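Local coordinates for protein mannosephosphate isomerase, putative (Archaeoglobus fulgidus, PDB 1ZX5) that probably interconverts D-mannose 6-phosphate and D-fructose 6-phosphate as a zinc-dependent type 1 mannose-6-phosphate isomerase, at residues L110-G115 / S190-F195; N250-A255 / G291-I296; F42-S47 / S60-F65. One frame throughout, in Å; residues are numbered along the deposited sequence. Where two conformers were deposited one is given.

Contact 1. Residues L110-G115 / S190-F195; sequences LGEAEG and STLAYF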
ATOM      1  N   LEU A 110     -18.941  13.988  -2.216  1.00 24.26           N
ATOM      2  CA  LEU A 110     -19.663  12.869  -2.840  1.00 23.86           C
ATOM      3  C   LEU A 110     -20.506  12.069  -1.839  1.00 23.24           C
ATOM      4  O   LEU A 110     -21.290  11.216  -2.246  1.00 22.87           O
ATOM      5  CB  LEU A 110     -18.673  11.927  -3.551  1.00 23.62           C
ATOM      6  CG  LEU A 110     -18.040  12.451  -4.846  1.00 24.32           C
ATOM      7  CD1 LEU A 110     -16.918  11.530  -5.366  1.00 23.45           C
ATOM      8  CD2 LEU A 110     -19.102  12.655  -5.903  1.00 23.96           C
ATOM      9  N   GLY A 111     -20.321  12.334  -0.544  1.00 23.11           N
ATOM     10  CA  GLY A 111     -21.039  11.638   0.527  1.00 23.14           C
ATOM     11  C   GLY A 111     -20.615  10.193   0.779  1.00 23.77           C
ATOM     12  O   GLY A 111     -21.407   9.372   1.251  1.00 23.49           O
ATOM     13  N   GLU A 112     -19.364   9.872   0.492  1.00 24.48           N
ATOM     14  CA  GLU A 112     -18.869   8.519   0.733  1.00 26.20           C
ATOM     15  C   GLU A 112     -18.739   8.257   2.237  1.00 27.47           C
ATOM     16  O   GLU A 112     -18.535   9.194   3.021  1.00 28.07           O
ATOM     17  CB  GLU A 112     -17.522   8.316   0.033  1.00 25.88           C
ATOM     18  CG  GLU A 112     -17.592   8.419  -1.496  1.00 25.81           C
ATOM     19  CD  GLU A 112     -18.178   7.164  -2.181  1.00 27.40           C
ATOM     20  OE1 GLU A 112     -18.693   6.239  -1.496  1.00 24.95           O
ATOM     21  OE2 GLU A 112     -18.101   7.102  -3.429  1.00 28.62           O
ATOM     22  N   ALA A 113     -18.900   7.003   2.644  1.00 28.60           N
ATOM     23  CA  ALA A 113     -18.638   6.615   4.030  1.00 30.01           C
ATOM     24  C   ALA A 113     -17.121   6.536   4.276  1.00 31.09           C
ATOM     25  O   ALA A 113     -16.661   6.800   5.377  1.00 31.49           O
ATOM     26  CB  ALA A 113     -19.319   5.294   4.367  1.00 29.57           C
ATOM     27  N   GLU A 114     -16.345   6.182   3.253  1.00 32.04           N
ATOM     28  CA  GLU A 114     -14.879   6.225   3.394  1.00 33.08           C
ATOM     29  C   GLU A 114     -14.290   7.608   3.085  1.00 32.73           C
ATOM     30  O   GLU A 114     -14.932   8.446   2.427  1.00 32.83           O
ATOM     31  CB  GLU A 114     -14.200   5.204   2.498  1.00 33.59           C
ATOM     32  CG  GLU A 114     -14.901   3.871   2.361  1.00 36.84           C
ATOM     33  CD  GLU A 114     -13.982   2.863   1.728  1.00 41.42           C
ATOM     34  OE1 GLU A 114     -12.946   2.562   2.357  1.00 40.59           O
ATOM     35  OE2 GLU A 114     -14.274   2.402   0.594  1.00 45.00           O
ATOM     36  N   GLY A 115     -13.062   7.829   3.553  1.00 31.94           N
ATOM     37  CA  GLY A 115     -12.329   9.059   3.268  1.00 30.66           C
ATOM     38  C   GLY A 115     -11.597   8.995   1.935  1.00 29.88           C
ATOM     39  O   GLY A 115     -11.739   8.026   1.170  1.00 29.28           O
ATOM     40  N   SER A 190      -8.602   3.476   3.125  1.00 28.66           N
ATOM     41  CA  SER A 190      -9.765   3.677   2.271  1.00 29.03           C
ATOM     42  C   SER A 190      -9.529   2.978   0.950  1.00 29.74           C
ATOM     43  O   SER A 190      -8.409   2.955   0.437  1.00 29.66           O
ATOM     44  CB  SER A 190     -10.022   5.167   2.018  1.00 28.91           C
ATOM     45  OG  SER A 190     -11.062   5.353   1.067  1.00 28.33           O
ATOM     46  N   THR A 191     -10.600   2.422   0.395  1.00 30.90           N
ATOM     47  CA  THR A 191     -10.548   1.737  -0.900  1.00 31.87           C
ATOM     48  C   THR A 191     -11.336   2.474  -2.001  1.00 31.12           C
ATOM     49  O   THR A 191     -11.568   1.905  -3.068  1.00 31.98           O
ATOM     50  CB  THR A 191     -11.146   0.309  -0.786  1.00 32.27           C
ATOM     51  OG1 THR A 191     -12.405   0.391  -0.099  1.00 34.20           O
ATOM     52  CG2 THR A 191     -10.208  -0.611  -0.008  1.00 34.35           C
ATOM     53  N   LEU A 192     -11.761   3.714  -1.761  1.00 29.86           N
ATOM     54  CA  LEU A 192     -12.500   4.446  -2.798  1.00 28.98           C
ATOM     55  C   LEU A 192     -11.673   4.538  -4.070  1.00 28.26           C
ATOM     56  O   LEU A 192     -10.534   5.013  -4.050  1.00 28.10           O
ATOM     57  CB  LEU A 192     -12.895   5.854  -2.348  1.00 28.44           C
ATOM     58  CG  LEU A 192     -13.971   5.974  -1.278  1.00 29.70           C
ATOM     59  CD1 LEU A 192     -14.188   7.437  -0.944  1.00 28.71           C
ATOM     60  CD2 LEU A 192     -15.276   5.302  -1.714  1.00 30.26           C
ATOM     61  N   ALA A 193     -12.247   4.055  -5.165  1.00 27.44           N
ATOM     62  CA  ALA A 193     -11.604   4.093  -6.468  1.00 27.22           C
ATOM     63  C   ALA A 193     -12.684   4.132  -7.534  1.00 26.82           C
ATOM     64  O   ALA A 193     -13.651   3.374  -7.467  1.00 26.92           O
ATOM     65  CB  ALA A 193     -10.677   2.862  -6.663  1.00 26.73           C
ATOM     66  N   TYR A 194     -12.519   5.026  -8.499  1.00 26.07           N
ATOM     67  CA  TYR A 194     -13.485   5.179  -9.568  1.00 25.99           C
ATOM     68  C   TYR A 194     -12.837   4.844 -10.887  1.00 25.42           C
ATOM     69  O   TYR A 194     -11.833   5.447 -11.271  1.00 25.73           O
ATOM     70  CB  TYR A 194     -14.045   6.594  -9.585  1.00 26.16           C
ATOM     71  CG  TYR A 194     -14.580   7.039  -8.244  1.00 27.04           C
ATOM     72  CD1 TYR A 194     -15.552   6.277  -7.557  1.00 27.13           C
ATOM     73  CD2 TYR A 194     -14.129   8.222  -7.659  1.00 26.94           C
ATOM     74  CE1 TYR A 194     -16.051   6.695  -6.315  1.00 26.28           C
ATOM     75  CE2 TYR A 194     -14.614   8.651  -6.420  1.00 27.26           C
ATOM     76  CZ  TYR A 194     -15.571   7.885  -5.754  1.00 28.12           C
ATOM     77  OH  TYR A 194     -16.060   8.340  -4.544  1.00 28.88           O
ATOM     78  N   PHE A 195     -13.416   3.873 -11.576  1.00 24.85           N
ATOM     79  CA  PHE A 195     -12.824   3.341 -12.798  1.00 23.98           C
ATOM     80  C   PHE A 195     -13.360   4.059 -14.023  1.00 23.50           C
ATOM     81  O   PHE A 195     -14.457   4.615 -13.992  1.00 23.64           O
ATOM     82  CB  PHE A 195     -13.048   1.821 -12.864  1.00 23.55           C
ATOM     83  CG  PHE A 195     -12.144   1.045 -11.924  1.00 23.92           C
ATOM     84  CD1 PHE A 195     -10.966   0.450 -12.396  1.00 22.90           C
ATOM     85  CD2 PHE A 195     -12.454   0.932 -10.566  1.00 22.09           C
ATOM     86  CE1 PHE A 195     -10.102  -0.251 -11.521  1.00 24.19           C
ATOM     87  CE2 PHE A 195     -11.607   0.227  -9.685  1.00 24.38           C
ATOM     88  CZ  PHE A 195     -10.424  -0.359 -10.159  1.00 23.39           C
TER

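Contact 2. Residues N250-A255 / G291-I296; sequences NILYAA and GKIVRI. With EDO (1,2-ethanediol), chain C; ACY (acetic acid), chain E.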
ATOM      1  N   ASN A 250       5.187   1.219  13.161  1.00 27.60           N
ATOM      2  CA  ASN A 250       5.859   0.773  11.949  1.00 26.38           C
ATOM      3  C   ASN A 250       5.272  -0.572  11.496  1.00 25.87           C
ATOM      4  O   ASN A 250       4.725  -1.338  12.308  1.00 25.13           O
ATOM      5  CB  ASN A 250       7.373   0.612  12.164  1.00 25.93           C
ATOM      6  CG  ASN A 250       8.129   1.947  12.257  1.00 27.08           C
ATOM      7  OD1 ASN A 250       7.620   2.964  12.739  1.00 29.98           O
ATOM      8  ND2 ASN A 250       9.362   1.930  11.819  1.00 25.69           N
ATOM      9  N   ILE A 251       5.392  -0.842  10.198  1.00 24.98           N
ATOM     10  CA  ILE A 251       5.148  -2.166   9.637  1.00 24.41           C
ATOM     11  C   ILE A 251       6.382  -2.502   8.810  1.00 24.70           C
ATOM     12  O   ILE A 251       6.889  -1.665   8.071  1.00 24.96           O
ATOM     13  CB  ILE A 251       3.830  -2.229   8.783  1.00 24.41           C
ATOM     14  CG1 ILE A 251       2.589  -2.170   9.695  1.00 23.86           C
ATOM     15  CG2 ILE A 251       3.784  -3.499   7.902  1.00 23.53           C
ATOM     16  CD1 ILE A 251       1.251  -1.953   8.966  1.00 23.51           C
ATOM     17  N   LEU A 252       6.874  -3.723   8.958  1.00 24.74           N
ATOM     18  CA  LEU A 252       8.028  -4.198   8.203  1.00 24.87           C
ATOM     19  C   LEU A 252       7.552  -5.210   7.183  1.00 24.89           C
ATOM     20  O   LEU A 252       6.755  -6.088   7.509  1.00 25.60           O
ATOM     21  CB  LEU A 252       9.041  -4.890   9.136  1.00 24.11           C
ATOM     22  CG  LEU A 252       9.540  -4.130  10.363  1.00 25.39           C
ATOM     23  CD1 LEU A 252      10.389  -5.065  11.248  1.00 24.80           C
ATOM     24  CD2 LEU A 252      10.332  -2.868   9.965  1.00 24.44           C
ATOM     25  N   TYR A 253       8.044  -5.108   5.953  1.00 24.57           N
ATOM     26  CA  TYR A 253       7.761  -6.132   4.956  1.00 23.52           C
ATOM     27  C   TYR A 253       9.076  -6.719   4.460  1.00 23.56           C
ATOM     28  O   TYR A 253       9.960  -5.981   4.019  1.00 23.61           O
ATOM     29  CB  TYR A 253       6.926  -5.581   3.786  1.00 23.11           C
ATOM     30  CG  TYR A 253       6.813  -6.594   2.663  1.00 22.94           C
ATOM     31  CD1 TYR A 253       5.955  -7.699   2.779  1.00 22.00           C
ATOM     32  CD2 TYR A 253       7.588  -6.475   1.513  1.00 21.56           C
ATOM     33  CE1 TYR A 253       5.876  -8.664   1.773  1.00 22.68           C
ATOM     34  CE2 TYR A 253       7.513  -7.418   0.495  1.00 21.76           C
ATOM     35  CZ  TYR A 253       6.665  -8.509   0.633  1.00 24.03           C
ATOM     36  OH  TYR A 253       6.606  -9.449  -0.369  1.00 24.68           O
ATOM     37  N   ALA A 254       9.200  -8.044   4.513  1.00 23.49           N
ATOM     38  CA  ALA A 254      10.420  -8.721   4.052  1.00 24.00           C
ATOM     39  C   ALA A 254      10.374  -8.920   2.538  1.00 23.96           C
ATOM     40  O   ALA A 254       9.686  -9.805   2.045  1.00 24.32           O
ATOM     41  CB  ALA A 254      10.604 -10.072   4.783  1.00 22.92           C
ATOM     42  N   ALA A 255      11.081  -8.074   1.810  1.00 24.22           N
ATOM     43  CA  ALA A 255      11.058  -8.111   0.346  1.00 25.22           C
ATOM     44  C   ALA A 255      11.991  -9.173  -0.235  1.00 26.37           C
ATOM     45  O   ALA A 255      11.635  -9.840  -1.201  1.00 27.11           O
ATOM     46  CB  ALA A 255      11.403  -6.731  -0.229  1.00 24.74           C
ATOM     47  N   GLY A 291      19.734  -9.010   2.734  1.00 25.93           N
ATOM     48  CA  GLY A 291      18.307  -8.904   2.522  1.00 25.26           C
ATOM     49  C   GLY A 291      17.848  -7.474   2.348  1.00 25.04           C
ATOM     50  O   GLY A 291      18.629  -6.524   2.525  1.00 25.02           O
ATOM     51  N   LYS A 292      16.581  -7.329   1.987  1.00 24.27           N
ATOM     52  CA  LYS A 292      15.942  -6.026   1.848  1.00 24.34           C
ATOM     53  C   LYS A 292      14.646  -6.058   2.605  1.00 24.00           C
ATOM     54  O   LYS A 292      13.794  -6.916   2.360  1.00 24.05           O
ATOM     55  CB  LYS A 292      15.701  -5.663   0.375  1.00 24.21           C
ATOM     56  CG  LYS A 292      17.001  -5.575  -0.411  1.00 24.55           C
ATOM     57  CD  LYS A 292      16.784  -5.044  -1.795  1.00 28.42           C
ATOM     58  CE  LYS A 292      17.991  -5.344  -2.672  1.00 28.90           C
ATOM     59  NZ  LYS A 292      19.122  -4.457  -2.329  1.00 31.19           N
ATOM     60  N   ILE A 293      14.518  -5.146   3.558  1.00 23.89           N
ATOM     61  CA  ILE A 293      13.327  -5.087   4.385  1.00 23.71           C
ATOM     62  C   ILE A 293      12.729  -3.688   4.196  1.00 23.77           C
ATOM     63  O   ILE A 293      13.451  -2.697   4.174  1.00 23.27           O
ATOM     64  CB  ILE A 293      13.659  -5.462   5.881  1.00 24.23           C
ATOM     65  CG1 ILE A 293      12.378  -5.695   6.707  1.00 23.79           C
ATOM     66  CG2 ILE A 293      14.623  -4.435   6.540  1.00 23.08           C
ATOM     67  CD1 ILE A 293      12.633  -6.441   8.027  1.00 23.42           C
ATOM     68  N   VAL A 294      11.416  -3.625   4.017  1.00 23.27           N
ATOM     69  CA  VAL A 294      10.738  -2.363   3.825  1.00 23.16           C
ATOM     70  C   VAL A 294      10.201  -1.897   5.168  1.00 23.72           C
ATOM     71  O   VAL A 294       9.482  -2.642   5.848  1.00 24.12           O
ATOM     72  CB  VAL A 294       9.564  -2.492   2.804  1.00 23.34           C
ATOM     73  CG1 VAL A 294       8.925  -1.112   2.534  1.00 22.11           C
ATOM     74  CG2 VAL A 294      10.049  -3.156   1.494  1.00 21.77           C
ATOM     75  N   ARG A 295      10.544  -0.672   5.553  1.00 23.54           N
ATOM     76  CA  ARG A 295       9.982  -0.074   6.754  1.00 23.50           C
ATOM     77  C   ARG A 295       8.888   0.926   6.363  1.00 23.60           C
ATOM     78  O   ARG A 295       9.146   1.882   5.641  1.00 23.31           O
ATOM     79  CB  ARG A 295      11.069   0.621   7.571  1.00 23.23           C
ATOM     80  CG  ARG A 295      10.601   1.048   8.944  1.00 24.58           C
ATOM     81  CD  ARG A 295      11.691   1.764   9.738  1.00 25.88           C
ATOM     82  NE  ARG A 295      12.014   3.080   9.199  1.00 25.66           N
ATOM     83  CZ  ARG A 295      11.549   4.238   9.662  1.00 26.55           C
ATOM     84  NH1 ARG A 295      11.934   5.373   9.081  1.00 25.52           N
ATOM     85  NH2 ARG A 295      10.724   4.281  10.707  1.00 25.64           N
ATOM     86  N   ILE A 296       7.677   0.689   6.852  1.00 23.40           N
ATOM     87  CA  ILE A 296       6.541   1.558   6.609  1.00 23.85           C
ATOM     88  C   ILE A 296       6.284   2.304   7.917  1.00 24.63           C
ATOM     89  O   ILE A 296       6.245   1.704   8.978  1.00 24.96           O
ATOM     90  CB  ILE A 296       5.288   0.732   6.139  1.00 23.87           C
ATOM     91  CG1 ILE A 296       5.642  -0.102   4.901  1.00 23.00           C
ATOM     92  CG2 ILE A 296       4.067   1.644   5.892  1.00 22.72           C
ATOM     93  CD1 ILE A 296       4.681  -1.283   4.614  1.00 24.09           C
TER
HETATM   94  C1  EDO C 800       9.903  -9.449  -4.073  1.00 44.06           C
HETATM   95  O1  EDO C 800       9.344 -10.507  -4.878  1.00 43.78           O
HETATM   96  C2  EDO C 800       8.862  -8.961  -3.057  1.00 42.94           C
HETATM   97  O2  EDO C 800       8.849  -9.803  -1.903  1.00 41.58           O
HETATM   98  C   ACY E 502      17.327  -0.929  -2.886  1.00 39.78           C
HETATM   99  O   ACY E 502      17.673  -1.944  -3.527  1.00 40.05           O
HETATM  100  OXT ACY E 502      17.615  -0.725  -1.684  1.00 39.97           O
HETATM  101  CH3 ACY E 502      16.537   0.108  -3.609  1.00 39.24           C

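Contact 3. Residues F42-S47 / S60-F65; sequences FSAHTS and SMIELF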
ATOM      1  N   PHE A  42      -2.086  -6.391   7.800  1.00 25.71           N
ATOM      2  CA  PHE A  42      -2.509  -5.645   8.996  1.00 26.07           C
ATOM      3  C   PHE A  42      -3.629  -4.670   8.693  1.00 26.60           C
ATOM      4  O   PHE A  42      -3.650  -3.546   9.190  1.00 26.82           O
ATOM      5  CB  PHE A  42      -1.309  -4.980   9.704  1.00 25.63           C
ATOM      6  CG  PHE A  42      -0.276  -5.969  10.123  1.00 25.93           C
ATOM      7  CD1 PHE A  42      -0.531  -6.847  11.181  1.00 24.74           C
ATOM      8  CD2 PHE A  42       0.918  -6.090   9.416  1.00 25.75           C
ATOM      9  CE1 PHE A  42       0.413  -7.810  11.565  1.00 24.08           C
ATOM     10  CE2 PHE A  42       1.873  -7.036   9.794  1.00 26.93           C
ATOM     11  CZ  PHE A  42       1.615  -7.901  10.872  1.00 25.02           C
ATOM     12  N   SER A  43      -4.572  -5.126   7.868  1.00 27.27           N
ATOM     13  CA  SER A  43      -5.739  -4.339   7.530  1.00 27.48           C
ATOM     14  C   SER A  43      -6.630  -4.125   8.745  1.00 27.88           C
ATOM     15  O   SER A  43      -7.055  -5.088   9.388  1.00 26.93           O
ATOM     16  CB  SER A  43      -6.543  -5.018   6.429  1.00 27.19           C
ATOM     17  OG  SER A  43      -7.847  -4.457   6.361  1.00 27.69           O
ATOM     18  N   ALA A  44      -6.902  -2.856   9.047  1.00 28.63           N
ATOM     19  CA  ALA A  44      -7.996  -2.504   9.944  1.00 29.82           C
ATOM     20  C   ALA A  44      -9.168  -1.914   9.146  1.00 31.02           C
ATOM     21  O   ALA A  44      -9.948  -1.128   9.675  1.00 31.75           O
ATOM     22  CB  ALA A  44      -7.534  -1.541  11.013  1.00 29.35           C
ATOM     23  N   HIS A  45      -9.277  -2.279   7.872  1.00 32.01           N
ATOM     24  CA  HIS A  45     -10.404  -1.857   7.059  1.00 33.16           C
ATOM     25  C   HIS A  45     -11.596  -2.774   7.339  1.00 33.79           C
ATOM     26  O   HIS A  45     -11.487  -3.996   7.247  1.00 33.44           O
ATOM     27  CB  HIS A  45     -10.036  -1.857   5.573  1.00 33.24           C
ATOM     28  CG  HIS A  45     -11.021  -1.131   4.712  1.00 34.54           C
ATOM     29  ND1 HIS A  45     -12.209  -1.700   4.294  1.00 36.87           N
ATOM     30  CD2 HIS A  45     -11.014   0.131   4.218  1.00 33.77           C
ATOM     31  CE1 HIS A  45     -12.881  -0.825   3.566  1.00 35.86           C
ATOM     32  NE2 HIS A  45     -12.177   0.291   3.503  1.00 36.11           N
ATOM     33  N   THR A  46     -12.733  -2.179   7.690  1.00 35.38           N
ATOM     34  CA  THR A  46     -13.912  -2.950   8.123  1.00 36.61           C
ATOM     35  C   THR A  46     -14.428  -3.984   7.104  1.00 36.89           C
ATOM     36  O   THR A  46     -15.031  -4.981   7.496  1.00 37.22           O
ATOM     37  CB  THR A  46     -15.066  -2.038   8.590  1.00 36.68           C
ATOM     38  OG1 THR A  46     -15.489  -1.211   7.499  1.00 39.04           O
ATOM     39  CG2 THR A  46     -14.606  -1.149   9.746  1.00 37.34           C
ATOM     40  N   SER A  47     -14.183  -3.766   5.812  1.00 37.17           N
ATOM     41  CA  SER A  47     -14.624  -4.728   4.799  1.00 37.55           C
ATOM     42  C   SER A  47     -13.800  -6.019   4.843  1.00 37.19           C
ATOM     43  O   SER A  47     -14.255  -7.071   4.389  1.00 36.81           O
ATOM     44  CB  SER A  47     -14.586  -4.105   3.391  1.00 38.17           C
ATOM     45  OG  SER A  47     -13.246  -3.922   2.923  1.00 40.04           O
ATOM     46  N   SER A  60      -8.572  -9.544  16.086  1.00 39.92           N
ATOM     47  CA  SER A  60      -8.699  -8.724  14.898  1.00 38.79           C
ATOM     48  C   SER A  60      -7.911  -7.425  15.050  1.00 37.97           C
ATOM     49  O   SER A  60      -7.779  -6.926  16.167  1.00 37.70           O
ATOM     50  CB  SER A  60     -10.186  -8.448  14.644  1.00 38.57           C
ATOM     51  OG  SER A  60     -10.398  -7.280  13.882  1.00 38.57           O
HETATM   52  N   MSE A  61      -7.409  -6.878  13.935  1.00 36.83           N
HETATM   53  CA  MSE A  61      -6.716  -5.578  13.930  1.00 36.49           C
HETATM   54  C   MSE A  61      -7.598  -4.486  14.485  1.00 36.08           C
HETATM   55  O   MSE A  61      -7.112  -3.486  15.022  1.00 36.35           O
HETATM   56  CB  MSE A  61      -6.311  -5.149  12.514  1.00 36.45           C
HETATM   57  CG  MSE A  61      -4.974  -5.612  12.049  1.00 37.29           C
HETATM   58 SE   MSE A  61      -3.520  -5.006  13.204  0.90 39.54          SE
HETATM   59  CE  MSE A  61      -3.641  -3.102  13.019  1.00 37.14           C
ATOM     60  N   ILE A  62      -8.898  -4.663  14.307  1.00 35.66           N
ATOM     61  CA  ILE A  62      -9.887  -3.686  14.757  1.00 35.30           C
ATOM     62  C   ILE A  62      -9.973  -3.707  16.290  1.00 34.92           C
ATOM     63  O   ILE A  62      -9.959  -2.652  16.925  1.00 34.61           O
ATOM     64  CB  ILE A  62     -11.241  -3.909  14.038  1.00 35.24           C
ATOM     65  CG1 ILE A  62     -11.078  -3.512  12.557  1.00 34.98           C
ATOM     66  CG2 ILE A  62     -12.383  -3.141  14.731  1.00 34.93           C
ATOM     67  CD1 ILE A  62     -12.311  -3.719  11.688  1.00 35.79           C
ATOM     68  N   GLU A  63     -10.059  -4.903  16.872  0.50 34.72           N
ATOM     69  CA  GLU A  63     -10.003  -5.048  18.319  0.50 34.74           C
ATOM     70  C   GLU A  63      -8.668  -4.497  18.822  0.50 34.45           C
ATOM     71  O   GLU A  63      -8.645  -3.626  19.694  0.50 34.52           O
ATOM     72  CB  GLU A  63     -10.190  -6.511  18.740  0.50 34.73           C
ATOM     73  CG  GLU A  63     -10.413  -6.713  20.238  0.50 34.96           C
ATOM     74  CD  GLU A  63     -10.701  -8.161  20.611  0.50 35.24           C
ATOM     75  OE1 GLU A  63     -11.612  -8.772  20.009  0.50 36.25           O
ATOM     76  OE2 GLU A  63     -10.027  -8.688  21.519  0.50 36.03           O
ATOM     77  N   LEU A  64      -7.566  -4.972  18.239  1.00 34.25           N
ATOM     78  CA  LEU A  64      -6.230  -4.520  18.661  1.00 33.66           C
ATOM     79  C   LEU A  64      -6.133  -2.985  18.716  1.00 33.05           C
ATOM     80  O   LEU A  64      -5.655  -2.425  19.698  1.00 32.56           O
ATOM     81  CB  LEU A  64      -5.125  -5.108  17.764  1.00 33.30           C
ATOM     82  CG  LEU A  64      -3.691  -4.731  18.172  1.00 33.60           C
ATOM     83  CD1 LEU A  64      -3.232  -5.509  19.415  1.00 33.60           C
ATOM     84  CD2 LEU A  64      -2.719  -4.922  17.034  1.00 32.85           C
ATOM     85  N   PHE A  65      -6.617  -2.321  17.672  1.00 32.71           N
ATOM     86  CA  PHE A  65      -6.543  -0.871  17.598  1.00 32.84           C
ATOM     87  C   PHE A  65      -7.451  -0.163  18.621  1.00 33.58           C
ATOM     88  O   PHE A  65      -7.044   0.827  19.224  1.00 33.74           O
ATOM     89  CB  PHE A  65      -6.804  -0.371  16.170  1.00 32.30           C
ATOM     90  CG  PHE A  65      -6.594   1.107  16.001  1.00 31.54           C
ATOM     91  CD1 PHE A  65      -5.310   1.645  15.985  1.00 31.61           C
ATOM     92  CD2 PHE A  65      -7.676   1.966  15.877  1.00 30.27           C
ATOM     93  CE1 PHE A  65      -5.106   3.020  15.834  1.00 31.07           C
ATOM     94  CE2 PHE A  65      -7.486   3.343  15.728  1.00 30.61           C
ATOM     95  CZ  PHE A  65      -6.195   3.868  15.698  1.00 30.65           C
TER

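Contact 1. Residues L110-G115 / S190-F195
The Tyr194 ring meets Glu112 at its edge: OE2 lies close to the ring plane, and carboxylate and ring are turned only 25° apart. The two side chains come tip to tip, and Tyr194 OH donates to Glu112 OE2 over 2.6 Å, arriving on the anti side of that oxygen. A bend at chi2 (-77°) turns CD of Glu112 back toward the tyrosine. Leu110 also comes tip to tip with the tyrosine, its CD1 3.8 Å from Tyr194 CE2. Lys203, on helix 201-207, forms a salt bridge to Glu112 OE2, so this oxygen is shared between a hydroxyl and an ammonium group. The second flat group, the carboxylate of Glu114, serves Thr191 twice. Thr191 OG1 donates to Glu114 OE2 at 2.8 Å, on the syn side, whereas Thr191 N reaches OE1 at 3.1 Å from above the carboxylate plane.

All this joins the loop that leaves helix 104-109 to the run entering strand 194-195; Gly111, with positive phi, ends the helix in a Schellman motif and opens the loop that carries both glutamates. Glu114 OE1 is also hydrogen-bonded to His45 NE2, which ties in a third loop. An alanine at Glu114 would probably leave the N-H and hydroxyl of Thr191, together with His45 NE2, without the carboxylate whose two oxygens now serve them.

Between the two polar ends sits Leu192. Its CD2 packs 3.5 Å from CD of Glu112, while CD1 is 3.3 Å from Gly115 O. The same carbonyl accepts from Ser190: OG donates to Gly115 O at 2.8 Å, from above the carbonyl plane, and in turn takes a weak bond from Leu192 N.

Contact 2. Residues N250-A255 / G291-I296
Tyr253 holds CG anti to its backbone N (chi1 172°), which starts the ring off beside its own carbonyl carbon, and Val294 has CG2 anti to the carbonyl carbon, beside the backbone N. With these settings Val294 CG2 comes to the edge of the tyrosine ring, 4.1 Å from Tyr253 CD2. The same methyl also meets CB of Ala255. At the next hydrogen-bonded pair, Ile251 CG2 lies 4.1 Å from Ile296 CD1, the two side chains crossing obliquely on the same face of the sheet.

Leu252, Ala254, Ile293 and Arg295 point to the other face. Here Leu252 CB rests 4.1 Å from Ile293 CD1, and Leu252 CD2 touches CG of Arg295. Beyond it the guanidinium turns to Glu233, which forms a salt bridge with Arg295 NE.

The backbones form an antiparallel ladder. Ile251 pairs with Ile296 and Tyr253 with Val294 as hydrogen-bonded pairs; the straightest link is Val294 N to Tyr253 O, 2.8 Å with 179° at the hydrogen. Ala255 N adds a more bent bond to Lys292 O, 3.0 Å long. Where the tyrosine ends, Tyr253 OH donates to O2 of a bound ethanediol at 2.7 Å, and that oxygen donates to Ala255 O; the molecule probably comes from the crystallisation liquor.

These are neighbouring strands of the five-stranded sheet in the C-terminal cupin region. Strand 274-277 flanks 250-256 and strand 230-237 flanks 291-298, while Ile251, Tyr253, Val294 and Ile296 pack against residues of strands 85-92 and 181-188 in the six-stranded sheet.

Contact 3. Residues F42-S47 / S60-F65
A Met-aromatic contact between Met61 and Phe42 joins the first turn of helix 61-73 to the loop that follows strand 36-41. Met61 is modelled as selenomethionine, and its SE stands at the edge of the phenyl ring, 5.3 Å from the centroid of Phe42 and 77° off the ring normal. The nearest ring atom is Phe42 CD1, 4.1 Å from SE. The bend at chi2 (-59°) sets SE beside the ring, and the one at chi3 (-63°) places CE near Phe42 O, while CB and CG stay against the loop backbone.

That backbone is met closely. Met61 CB lies 3.2 Å from Ser43 O, and CG lies 3.7 Å from the carbonyl carbon of Phe42. A little further along, Ala44 CB touches Met61 CB at 4.1 Å and also faces CG1 of Ile62. Ile62 swings its end in toward the loop, CD1 reaching 4.0 Å from CG2 of Thr46, the two side chains crossing at about a right angle at the exposed side of the contact.

The loop keeps its shape with bonds of its own. Ser43 OG accepts from His45 N, closing an ST turn, and is hydrogen-bonded to Arg48 O as well; Ser47 N donates to His45 ND1, tilted from the imidazole plane. Leu276 and Val52 pack on both Phe42 and Met61, so strands 274-277 and 51-54 flank the selenium-aromatic pair.

On the helix side, Ser60 sits at the N-cap, with OG accepting from Ile62 N at 3.0 Å. A serine N-cap of this kind, satisfying an N-H of the first turn with its side chain, is a classic way of starting an alpha-helix.

In the fold
Contacts 2 and 3 are both buried; contact 2 is built as regular sheet, with backbone bonds between strands and apolar side chains on both faces. Contact 3 runs out to exposed residues at Thr46 and Ile62, and packs a loop on a helix start without polar pairing between its segments. Contact 1, only partly buried, works instead through carboxylates and hydroxyls between a loop and the residues leading into a short strand. Contacts 1 and 3 meet through the Glu114 and His45 pair, so segment 42-47 touches both sites; at its other end Phe42 packs on Ile251, joining contact 3 to contact 2. Contacts 1 and 2 lie on opposite sides of the chain's centre.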